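Local coordinates for DNA repair protein RecN (Deinococcus radiodurans, PDB 4ABY) that probably takes part in recombinational repair of DNA double-strand breaks as an SMC-like ATPase, its ATP-binding head domain being the part described here, at residues E68-G72 / K367-Q371; D115-R119 / R130-E134; L306-T310 / Q339-L343. Numbering follows the deposited sequence.

Contact 1 of 3, residues E68-G72 / K367-Q371; sequences ETGAG and KVEKQ
E68 is the N-cap residue (phi/psi -91/96), and T69 to G72 form the first turn of helix 69-83, with phi/psi close to -63/-40 and G72 N bonded to E68 O at 3.0 Å. K367-Q371 has beta conformation within strand 364-373. The segments meet at one point of register, E68 CA to V368 CA at 5.2 Å. There E68 N donates to V368 O (3.0 Å, N-H...O 149°), while the backbone of V368 is also bonded to T66, so the parallel ladder between strands 62-67 and 364-373 runs on to the very start of the helix. V368, in the t rotamer, points at the helix: its CG1 lies 3.5 Å from A71 CB and 3.8 Å from E68 CB, and its CG2 is 4.1 Å from G72 CA. A CB on G72 would be crowded by T69 O and come near V368 CG2. E68 also points toward the strand, with chi1 between wells at -124° and chi2 p, so that OE2 comes within 3.3 Å of K370 NZ in a salt bridge whose hydrogen bond is weak. K370 leaves its backbone sideways and turns its amine back to reach it. E369 points away and pairs chiefly with R382 of the next strand, 376-383; its bridge from OE2 to K367 NZ is long, 3.9 Å. Some 249 Å² is buried in all. Glycine-rich E68-G72 belongs to the predicted ATP site, and its passage from strand end into helix beside a parallel neighbour is that of the Walker A motif, or P-loop, of an ABC-type ATPase head.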
loop_
_atom_site.group_PDB
_atom_site.type_symbol
_atom_site.label_atom_id
_atom_site.label_comp_id
_atom_site.label_asym_id
_atom_site.label_seq_id
_atom_site.Cartn_x
_atom_site.Cartn_y
_atom_site.Cartn_z
ATOM N N GLU A 68 16.840 -12.662 -7.748
ATOM C CA GLU A 68 17.047 -12.894 -6.338
ATOM C C GLU A 68 15.946 -12.093 -5.688
ATOM O O GLU A 68 16.065 -10.885 -5.478
ATOM C CB GLU A 68 18.416 -12.378 -5.897
ATOM C CG GLU A 68 19.291 -13.430 -5.236
ATOM C CD GLU A 68 19.791 -14.472 -6.217
ATOM O OE1 GLU A 68 20.262 -14.087 -7.308
ATOM O OE2 GLU A 68 19.713 -15.677 -5.897
ATOM N N THR A 69 14.865 -12.790 -5.382
ATOM C CA THR A 69 13.673 -12.179 -4.795
ATOM C C THR A 69 13.822 -11.591 -3.392
ATOM O O THR A 69 13.301 -10.511 -3.112
ATOM C CB THR A 69 12.490 -13.171 -4.783
ATOM O OG1 THR A 69 12.981 -14.503 -4.583
ATOM C CG2 THR A 69 11.728 -13.108 -6.097
ATOM N N GLY A 70 14.553 -12.288 -2.528
ATOM C CA GLY A 70 14.802 -11.791 -1.189
ATOM C C GLY A 70 15.581 -10.493 -1.271
ATOM O O GLY A 70 15.312 -9.545 -0.533
ATOM N N ALA A 71 16.548 -10.454 -2.183
ATOM C CA ALA A 71 17.346 -9.257 -2.413
ATOM C C ALA A 71 16.455 -8.127 -2.917
ATOM O O ALA A 71 16.614 -6.972 -2.528
ATOM C CB ALA A 71 18.460 -9.543 -3.406
ATOM N N GLY A 72 15.515 -8.479 -3.789
ATOM C CA GLY A 72 14.582 -7.518 -4.347
ATOM C C GLY A 72 13.719 -6.903 -3.265
ATOM O O GLY A 72 13.426 -5.707 -3.292
ATOM N N LYS A 367 16.049 -7.323 -13.212
ATOM C CA LYS A 367 16.562 -8.579 -12.688
ATOM C C LYS A 367 17.560 -8.312 -11.575
ATOM O O LYS A 367 18.512 -7.555 -11.746
ATOM C CB LYS A 367 17.205 -9.435 -13.782
ATOM C CG LYS A 367 17.524 -10.845 -13.310
ATOM C CD LYS A 367 18.227 -11.674 -14.370
ATOM C CE LYS A 367 18.444 -13.104 -13.885
ATOM N NZ LYS A 367 19.173 -13.938 -14.877
ATOM N N VAL A 368 17.322 -8.926 -10.424
ATOM C CA VAL A 368 18.249 -8.816 -9.317
ATOM C C VAL A 368 19.238 -9.970 -9.408
ATOM O O VAL A 368 18.854 -11.141 -9.411
ATOM C CB VAL A 368 17.523 -8.819 -7.960
ATOM C CG1 VAL A 368 18.522 -8.667 -6.834
ATOM C CG2 VAL A 368 16.497 -7.701 -7.911
ATOM N N GLU A 369 20.514 -9.622 -9.503
ATOM C CA GLU A 369 21.569 -10.599 -9.732
ATOM C C GLU A 369 22.622 -10.595 -8.643
ATOM O O GLU A 369 22.572 -9.801 -7.711
ATOM C CB GLU A 369 22.239 -10.354 -11.080
ATOM C CG GLU A 369 21.468 -10.906 -12.250
ATOM C CD GLU A 369 22.037 -10.448 -13.570
ATOM O OE1 GLU A 369 22.646 -9.357 -13.599
ATOM O OE2 GLU A 369 21.870 -11.176 -14.573
ATOM N N LYS A 370 23.592 -11.486 -8.790
ATOM C CA LYS A 370 24.591 -11.712 -7.764
ATOM C C LYS A 370 25.987 -11.572 -8.354
ATOM O O LYS A 370 26.278 -12.108 -9.421
ATOM C CB LYS A 370 24.396 -13.109 -7.182
ATOM C CG LYS A 370 24.977 -13.312 -5.801
ATOM C CD LYS A 370 24.103 -14.268 -4.995
ATOM C CE LYS A 370 23.752 -15.520 -5.786
ATOM N NZ LYS A 370 22.819 -16.405 -5.032
ATOM N N GLN A 371 26.851 -10.838 -7.666
ATOM C CA GLN A 371 28.225 -10.684 -8.115
ATOM C C GLN A 371 29.185 -10.686 -6.943
ATOM O O GLN A 371 28.852 -10.222 -5.858
ATOM C CB GLN A 371 28.384 -9.392 -8.910
ATOM C CG GLN A 371 27.760 -9.452 -10.288
ATOM C CD GLN A 371 28.572 -8.693 -11.313
ATOM O OE1 GLN A 371 28.517 -7.465 -11.376
ATOM N NE2 GLN A 371 29.338 -9.420 -12.119
#

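Contact 2 of 3, residues D115-R119 / R130-E134; sequences DSASR and RLSGE
Two strands of a beta hairpin pair here at the end far from its turn: strand 116-122 runs antiparallel to strand 127-131, both inside the antiparallel sheet of the ATPase head. D115-R119 is extended, S116 to R119 having phi near -140° and psi 122 to 158°, and the contact buries 270 Å². R130 (-138/143) forms a hydrogen-bonded pair with S118, CA to CA 5.0 Å: R130 N donates to S118 O at 3.0 Å, and S118 N to R130 O at 2.9 Å. Their side chains share one face, S118 OG lying 3.3 Å from R130 CB, while the rest of the arginine (chi1 m, then t, t) leads away. R130 O also receives a CA-H...O contact from A117 CA at 3.2 Å. L131 (-120/112) makes the next, non-hydrogen-bonded pair with A117, CA to CA 4.6 Å. Both side chains lie on the other face, where L131 CD2 is 4.2 Å from A117 CB and L141 and W144 of helix 138-145 pack against the pair. S132 follows the strand with positive phi (49/59); its N still donates to S116 O at 2.8 Å, and its OG (chi1 m) sits 3.9 Å from D115 CA. With G133 (74/2), whose positive phi favours glycine, S132 holds the two central positions of a type I' turn from L131 to E134. The turn swings the chain back into edge strand 134-136 and away from D115-R119. E134 (-106/124) completes it with two backbone bonds, L131 N to E134 O at 3.0 Å and E134 N to L131 O at 3.2 Å.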
loop_
_atom_site.group_PDB
_atom_site.type_symbol
_atom_site.label_atom_id
_atom_site.label_comp_id
_atom_site.label_asym_id
_atom_site.label_seq_id
_atom_site.Cartn_x
_atom_site.Cartn_y
_atom_site.Cartn_z
ATOM N N ASP A 115 12.957 16.735 -5.601
ATOM C CA ASP A 115 12.634 16.272 -4.255
ATOM C C ASP A 115 13.351 14.978 -3.897
ATOM O O ASP A 115 13.336 14.014 -4.661
ATOM C CB ASP A 115 11.126 16.079 -4.094
ATOM C CG ASP A 115 10.361 17.376 -4.218
ATOM O OD1 ASP A 115 10.222 17.873 -5.353
ATOM O OD2 ASP A 115 9.908 17.901 -3.180
ATOM N N SER A 116 13.967 14.960 -2.722
ATOM C CA SER A 116 14.626 13.765 -2.225
ATOM C C SER A 116 14.267 13.517 -0.762
ATOM O O SER A 116 13.840 14.424 -0.048
ATOM C CB SER A 116 16.149 13.878 -2.396
ATOM O OG SER A 116 16.688 14.952 -1.637
ATOM N N ALA A 117 14.421 12.272 -0.334
ATOM C CA ALA A 117 14.275 11.906 1.065
ATOM C C ALA A 117 15.354 10.880 1.360
ATOM O O ALA A 117 15.751 10.122 0.477
ATOM C CB ALA A 117 12.899 11.323 1.326
ATOM N N SER A 118 15.849 10.860 2.589
ATOM C CA SER A 118 16.867 9.886 2.942
ATOM C C SER A 118 16.717 9.390 4.371
ATOM O O SER A 118 16.134 10.063 5.223
ATOM C CB SER A 118 18.267 10.458 2.726
ATOM O OG SER A 118 18.716 11.153 3.872
ATOM N N ARG A 119 17.251 8.199 4.613
ATOM C CA ARG A 119 17.248 7.598 5.932
ATOM C C ARG A 119 18.608 6.952 6.150
ATOM O O ARG A 119 19.029 6.112 5.362
ATOM C CB ARG A 119 16.135 6.555 6.023
ATOM C CG ARG A 119 15.968 5.912 7.388
ATOM C CD ARG A 119 15.500 6.909 8.429
ATOM N NE ARG A 119 15.036 6.230 9.634
ATOM C CZ ARG A 119 13.796 5.782 9.797
ATOM N NH1 ARG A 119 12.898 5.948 8.835
ATOM N NH2 ARG A 119 13.448 5.172 10.922
ATOM N N ARG A 130 16.298 12.856 6.313
ATOM C CA ARG A 130 16.459 14.092 5.555
ATOM C C ARG A 130 15.357 14.274 4.528
ATOM O O ARG A 130 14.899 13.314 3.908
ATOM C CB ARG A 130 17.816 14.147 4.850
ATOM C CG ARG A 130 19.014 14.195 5.776
ATOM C CD ARG A 130 20.217 14.842 5.105
ATOM N NE ARG A 130 21.406 14.759 5.949
ATOM C CZ ARG A 130 22.519 15.462 5.755
ATOM N NH1 ARG A 130 22.603 16.318 4.743
ATOM N NH2 ARG A 130 23.549 15.315 6.578
ATOM N N LEU A 131 14.930 15.517 4.360
ATOM C CA LEU A 131 14.038 15.883 3.272
ATOM C C LEU A 131 14.755 16.924 2.433
ATOM O O LEU A 131 14.994 18.041 2.889
ATOM C CB LEU A 131 12.728 16.453 3.807
ATOM C CG LEU A 131 11.828 15.516 4.603
ATOM C CD1 LEU A 131 10.654 16.297 5.155
ATOM C CD2 LEU A 131 11.357 14.364 3.732
ATOM N N SER A 132 15.113 16.548 1.213
ATOM C CA SER A 132 15.876 17.425 0.336
ATOM C C SER A 132 17.082 18.017 1.060
ATOM O O SER A 132 17.210 19.234 1.175
ATOM C CB SER A 132 14.991 18.538 -0.225
ATOM O OG SER A 132 13.905 18.004 -0.963
ATOM N N GLY A 133 17.956 17.146 1.553
ATOM C CA GLY A 133 19.216 17.568 2.137
ATOM C C GLY A 133 19.124 18.217 3.504
ATOM O O GLY A 133 20.138 18.648 4.059
ATOM N N GLU A 134 17.913 18.288 4.050
ATOM C CA GLU A 134 17.701 18.900 5.357
ATOM C C GLU A 134 17.445 17.856 6.440
ATOM O O GLU A 134 16.531 17.039 6.316
ATOM C CB GLU A 134 16.535 19.884 5.301
ATOM C CG GLU A 134 16.233 20.549 6.633
ATOM C CD GLU A 134 15.075 21.523 6.557
ATOM O OE1 GLU A 134 14.460 21.645 5.475
ATOM O OE2 GLU A 134 14.780 22.169 7.583
#

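Contact 3 of 3, residues L306-T310 / Q339-L343; sequences LAVST and QLSRL
T310, L306 and L343 give up the most surface in this 343 Å² helix-helix contact. Their helical segments, 306-310 and 339-343, run in roughly the same direction, crossing at +38° with axes 9.5 Å apart at closest approach, and come nearest at T310 CA to L343 CA, 5.2 Å. T310 (chi1 p) points into the interface: its OG1 donates a 2.6 Å hydrogen bond to Q339 OE1, and its CG2 rests 3.7 Å from L343 CB. Q339 bends to this bond through chi1 and chi2 both m, on the side where R342 NH2 lies 3.9 Å from T310 OG1. One turn earlier, L306 (chi1 t, chi2 p) spreads its methyls over the second helix, CD2 at 3.8 Å from Q339 CB and CD1 at 3.8 Å from L340 CD2. L343, also t and p, returns its CD2 to L306 CD1 (4.1 Å) and to S309 CB (4.0 Å). L306, L340 and L343 all touch F321 of strand 318-321. Two helices thus share a face of the mixed sheet, an arrangement of the ABC-type ATPase core, where helix 330-343 is the connecting helix of a beta-alpha-beta crossover between parallel strands 318-321 and 348-352.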
loop_
_atom_site.group_PDB
_atom_site.type_symbol
_atom_site.label_atom_id
_atom_site.label_comp_id
_atom_site.label_asym_id
_atom_site.label_seq_id
_atom_site.Cartn_x
_atom_site.Cartn_y
_atom_site.Cartn_z
ATOM N N LEU A 306 -4.473 -4.676 -3.212
ATOM C CA LEU A 306 -4.441 -4.492 -4.655
ATOM C C LEU A 306 -5.846 -4.266 -5.210
ATOM O O LEU A 306 -6.081 -3.310 -5.946
ATOM C CB LEU A 306 -3.793 -5.698 -5.334
ATOM C CG LEU A 306 -3.826 -5.728 -6.865
ATOM C CD1 LEU A 306 -3.110 -4.523 -7.441
ATOM C CD2 LEU A 306 -3.210 -7.014 -7.379
ATOM N N ALA A 307 -6.773 -5.149 -4.850
ATOM C CA ALA A 307 -8.151 -5.049 -5.319
ATOM C C ALA A 307 -8.754 -3.697 -4.979
ATOM O O ALA A 307 -9.267 -3.001 -5.849
ATOM C CB ALA A 307 -8.999 -6.163 -4.734
ATOM N N VAL A 308 -8.690 -3.328 -3.707
ATOM C CA VAL A 308 -9.192 -2.032 -3.276
ATOM C C VAL A 308 -8.492 -0.905 -4.030
ATOM O O VAL A 308 -9.125 0.063 -4.441
ATOM C CB VAL A 308 -9.005 -1.823 -1.764
ATOM C CG1 VAL A 308 -9.665 -0.530 -1.330
ATOM C CG2 VAL A 308 -9.581 -2.999 -0.994
ATOM N N SER A 309 -7.184 -1.038 -4.218
ATOM C CA SER A 309 -6.411 -0.012 -4.905
ATOM C C SER A 309 -6.821 0.193 -6.369
ATOM O O SER A 309 -6.853 1.324 -6.846
ATOM C CB SER A 309 -4.910 -0.297 -4.795
ATOM O OG SER A 309 -4.449 -0.069 -3.473
ATOM N N THR A 310 -7.137 -0.880 -7.088
ATOM C CA THR A 310 -7.524 -0.727 -8.489
ATOM C C THR A 310 -8.985 -0.321 -8.629
ATOM O O THR A 310 -9.340 0.435 -9.534
ATOM C CB THR A 310 -7.302 -2.005 -9.300
ATOM O OG1 THR A 310 -8.231 -3.004 -8.872
ATOM C CG2 THR A 310 -5.894 -2.517 -9.115
ATOM N N GLN A 339 -4.627 -7.016 -12.574
ATOM C CA GLN A 339 -4.966 -5.912 -11.684
ATOM C C GLN A 339 -3.782 -4.977 -11.501
ATOM O O GLN A 339 -3.934 -3.756 -11.530
ATOM C CB GLN A 339 -5.453 -6.429 -10.331
ATOM C CG GLN A 339 -6.822 -7.072 -10.393
ATOM C CD GLN A 339 -7.855 -6.154 -11.011
ATOM O OE1 GLN A 339 -8.116 -5.066 -10.501
ATOM N NE2 GLN A 339 -8.448 -6.584 -12.119
ATOM N N LEU A 340 -2.601 -5.555 -11.315
ATOM C CA LEU A 340 -1.382 -4.767 -11.211
ATOM C C LEU A 340 -1.218 -3.888 -12.442
ATOM O O LEU A 340 -0.908 -2.699 -12.335
ATOM C CB LEU A 340 -0.166 -5.678 -11.050
ATOM C CG LEU A 340 0.021 -6.248 -9.649
ATOM C CD1 LEU A 340 1.060 -7.354 -9.646
ATOM C CD2 LEU A 340 0.402 -5.129 -8.695
ATOM N N SER A 341 -1.437 -4.478 -13.611
ATOM C CA SER A 341 -1.303 -3.748 -14.859
ATOM C C SER A 341 -2.194 -2.508 -14.861
ATOM O O SER A 341 -1.748 -1.416 -15.209
ATOM C CB SER A 341 -1.635 -4.652 -16.042
ATOM O OG SER A 341 -1.127 -4.108 -17.247
ATOM N N ARG A 342 -3.445 -2.678 -14.449
ATOM C CA ARG A 342 -4.408 -1.581 -14.449
ATOM C C ARG A 342 -4.065 -0.483 -13.457
ATOM O O ARG A 342 -4.229 0.699 -13.745
ATOM C CB ARG A 342 -5.807 -2.101 -14.151
ATOM C CG ARG A 342 -6.244 -3.213 -15.073
ATOM C CD ARG A 342 -7.735 -3.455 -14.939
ATOM N NE ARG A 342 -8.272 -2.840 -13.725
ATOM C CZ ARG A 342 -9.555 -2.877 -13.378
ATOM N NH1 ARG A 342 -10.427 -3.503 -14.156
ATOM N NH2 ARG A 342 -9.968 -2.291 -12.257
ATOM N N LEU A 343 -3.612 -0.873 -12.275
ATOM C CA LEU A 343 -3.205 0.108 -11.288
ATOM C C LEU A 343 -2.041 0.915 -11.845
ATOM O O LEU A 343 -1.860 2.077 -11.499
ATOM C CB LEU A 343 -2.817 -0.581 -9.987
ATOM C CG LEU A 343 -2.266 0.302 -8.874
ATOM C CD1 LEU A 343 -3.186 1.480 -8.613
ATOM C CD2 LEU A 343 -2.056 -0.520 -7.613
#

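The three contacts mark separate parts of one SMC-like head and do not touch. The centres of contacts 1 and 2 lie about 26 Å apart, those of contacts 1 and 3 about 25 Å, and those of contacts 2 and 3 about 29 Å. Contact 1 joins residues almost 300 positions apart, and contacts 2 and 3 follow one another inside the loop it closes. Contact 2 belongs to the antiparallel sheet. Contacts 1 and 3 share the mixed sheet, the first at the end of strand 62-67, the second on helices covering strands 318-321 and 348-352 and touched by long helix 214-249. Contact 1 brings early and late parts of the chain together in the nucleotide-binding domain, whereas contacts 2 and 3 are more local.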